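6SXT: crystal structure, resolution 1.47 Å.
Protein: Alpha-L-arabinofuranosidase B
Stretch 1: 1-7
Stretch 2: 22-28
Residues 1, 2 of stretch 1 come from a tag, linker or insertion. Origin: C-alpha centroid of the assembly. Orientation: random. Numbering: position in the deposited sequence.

Stretch 1, residues 1-7: SMGPCDI
Stretch 2 22-28: TRALYSS

The first turn of a helix docks on an irregular loop of the same chain, held by two hydrogen bonds at the helix start and by the packing of Pro4 and Cys5 against Leu25 and Tyr26. The contact buries 414 Å², both sides summed, and the closest pair of CA atoms is Gly3 CA and Tyr26 CA, 4.6 Å apart.

Ser1 and Met2, both from an expression tag, lead in as extended chain (Met2 phi/psi -131/132). Gly3 (-91/176) is the N-cap, and Pro4 to Ile7 are helical, with phi from -51 to -75 and psi from -24 to -48. Gly3 O accepts from Ile7 N at 3.1 Å and, weakly, from Asp6 N at 2.9 Å. Glycine suits the cap because the loop runs so close: an ideal CB here would sit 2.7 Å from Leu25 O, a clash.

Proline fits the first helical position, where its nitrogen has no hydrogen to give; Pro4 N therefore only lies near Leu25 O, at 3.3 Å. The next amide is free of the helix's own bonding, and Cys5 N donates to Leu25 O at 2.9 Å and 160°. Asp6 (chi1 m, chi2 -55°) turns its carboxylate back over the helix start, where Asp6 OD2 accepts from Gly3 N at 2.8 Å and from Ser27 N at 2.8 Å and 163°. One carboxylate oxygen thus ties cap to loop.

The loop has no regular structure: Arg23 is extended (-158/158), Leu25 lies at -109/-2, Tyr26 at -120/142 and Ser27 at -63/-25. Pro4, ring pucker C-gamma exo, sets Pro4 CG 4.0 Å from Leu25 CD2 (Leu25 m, t) and 3.5 Å from Arg23 NH2. That guanidinium, on a p, t, t side chain, meets the proline obliquely and has hydrogen bonds elsewhere in the structure.

Cys5 (chi1 m) points toward the loop. Cys5 CB lies over one face of the Tyr26 ring (chi1 m, chi2 82°), 3.3 Å from the centroid and 16° off the normal, a CH-pi contact; Cys5 SG approaches obliquely, 4.2 Å from that centroid. Cys5 SG also lies 4.2 Å from Leu25 CB, and Cys5 is bonded covalently to a group elsewhere in the structure. Asp6 OD1 sits at the ring edge, 3.8 Å from Tyr26 CD2.

Ser27 (chi1 p) is small and polar where water enters. Water 1 donates to Ser1 O at 2.8 Å and bonds Ser27 OG at 3.0 Å; water 2 donates to Asp6 OD1 at 2.7 Å and bonds Ser28 OG (chi1 p) at 2.9 Å.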

# COMPACT_ATOMS: atom_id res chain seq x y z
N SER A 1 -16.19 -13.54 22.06
CA SER A 1 -16.61 -13.34 20.68
C SER A 1 -15.74 -14.23 19.77
O SER A 1 -15.04 -15.16 20.27
CB SER A 1 -16.55 -11.89 20.29
OG SER A 1 -17.65 -11.55 19.45
N MET A 2 -15.89 -14.06 18.45
CA MET A 2 -15.17 -14.91 17.48
C MET A 2 -14.56 -13.94 16.47
O MET A 2 -15.27 -13.04 16.01
CB MET A 2 -16.08 -15.92 16.79
CG MET A 2 -16.26 -17.26 17.55
SD MET A 2 -16.99 -18.56 16.47
CE MET A 2 -18.50 -17.66 16.13
N GLY A 3 -13.28 -14.11 16.18
CA GLY A 3 -12.66 -13.40 15.07
C GLY A 3 -12.76 -14.21 13.78
O GLY A 3 -13.15 -15.38 13.80
N PRO A 4 -12.30 -13.65 12.64
CA PRO A 4 -12.39 -14.36 11.37
C PRO A 4 -11.83 -15.77 11.44
O PRO A 4 -12.45 -16.71 10.90
CB PRO A 4 -11.60 -13.46 10.42
CG PRO A 4 -11.85 -12.09 10.98
CD PRO A 4 -11.79 -12.28 12.49
N CYS A 5 -10.67 -15.98 12.06
CA CYS A 5 -10.06 -17.33 12.07
C CYS A 5 -10.80 -18.27 13.03
O CYS A 5 -10.78 -19.47 12.77
CB CYS A 5 -8.58 -17.30 12.40
SG CYS A 5 -7.68 -16.55 10.98
N ASP A 6 -11.48 -17.74 14.04
CA ASP A 6 -12.33 -18.62 14.87
C ASP A 6 -13.51 -19.12 14.04
O ASP A 6 -13.89 -20.28 14.21
CB ASP A 6 -12.81 -17.87 16.10
CG ASP A 6 -11.66 -17.35 16.96
OD1 ASP A 6 -10.80 -18.17 17.37
OD2 ASP A 6 -11.67 -16.14 17.19
N ILE A 7 -14.05 -18.24 13.20
CA ILE A 7 -15.19 -18.57 12.30
C ILE A 7 -14.74 -19.62 11.30
O ILE A 7 -15.44 -20.64 11.12
CB ILE A 7 -15.74 -17.31 11.66
CG1 ILE A 7 -16.29 -16.37 12.73
CG2 ILE A 7 -16.77 -17.60 10.59
CD1 ILE A 7 -16.51 -14.98 12.32
N THR A 22 -3.73 -4.29 11.40
CA THR A 22 -4.80 -3.53 12.08
C THR A 22 -5.32 -4.24 13.33
O THR A 22 -5.70 -3.54 14.27
CB THR A 22 -5.91 -3.14 11.13
OG1 THR A 22 -6.52 -4.35 10.70
CG2 THR A 22 -5.37 -2.32 9.97
N ARG A 23 -5.47 -5.56 13.29
CA ARG A 23 -6.19 -6.26 14.39
C ARG A 23 -5.83 -7.72 14.49
O ARG A 23 -5.38 -8.36 13.52
CB ARG A 23 -7.69 -6.09 14.23
CG ARG A 23 -8.28 -6.74 12.99
CD ARG A 23 -9.79 -6.71 13.09
NE ARG A 23 -10.45 -7.34 11.96
CZ ARG A 23 -11.57 -8.05 12.06
NH1 ARG A 23 -12.17 -8.24 13.23
NH2 ARG A 23 -12.07 -8.60 10.97
N ALA A 24 -6.07 -8.26 15.67
CA ALA A 24 -6.08 -9.71 15.87
C ALA A 24 -7.21 -10.35 15.07
O ALA A 24 -8.33 -9.77 15.00
CB ALA A 24 -6.29 -9.99 17.36
N LEU A 25 -6.95 -11.53 14.52
CA LEU A 25 -7.95 -12.25 13.71
C LEU A 25 -8.48 -13.47 14.45
O LEU A 25 -9.30 -14.22 13.89
CB LEU A 25 -7.32 -12.59 12.36
CG LEU A 25 -6.94 -11.36 11.55
CD1 LEU A 25 -6.20 -11.78 10.30
CD2 LEU A 25 -8.13 -10.51 11.21
N TYR A 26 -7.95 -13.73 15.64
CA TYR A 26 -8.48 -14.74 16.60
C TYR A 26 -8.85 -13.99 17.87
O TYR A 26 -8.09 -13.16 18.32
CB TYR A 26 -7.42 -15.78 16.95
CG TYR A 26 -6.91 -16.66 15.84
CD1 TYR A 26 -5.93 -16.23 14.97
CD2 TYR A 26 -7.34 -17.97 15.74
CE1 TYR A 26 -5.43 -17.04 13.99
CE2 TYR A 26 -6.85 -18.80 14.74
CZ TYR A 26 -5.89 -18.34 13.87
OH TYR A 26 -5.37 -19.16 12.91
N SER A 27 -9.95 -14.39 18.50
CA SER A 27 -10.41 -13.74 19.75
C SER A 27 -9.37 -13.91 20.86
O SER A 27 -9.32 -13.03 21.72
CB SER A 27 -11.79 -14.25 20.12
OG SER A 27 -11.65 -15.59 20.42
N SER A 28 -8.51 -14.90 20.85
CA SER A 28 -7.58 -15.08 21.98
C SER A 28 -6.18 -14.59 21.60
O SER A 28 -5.23 -14.78 22.41
CB SER A 28 -7.56 -16.49 22.39
OG SER A 28 -7.11 -17.28 21.31
O HOH W 1 -13.80 -17.59 19.77
O HOH W 2 -9.35 -17.54 19.50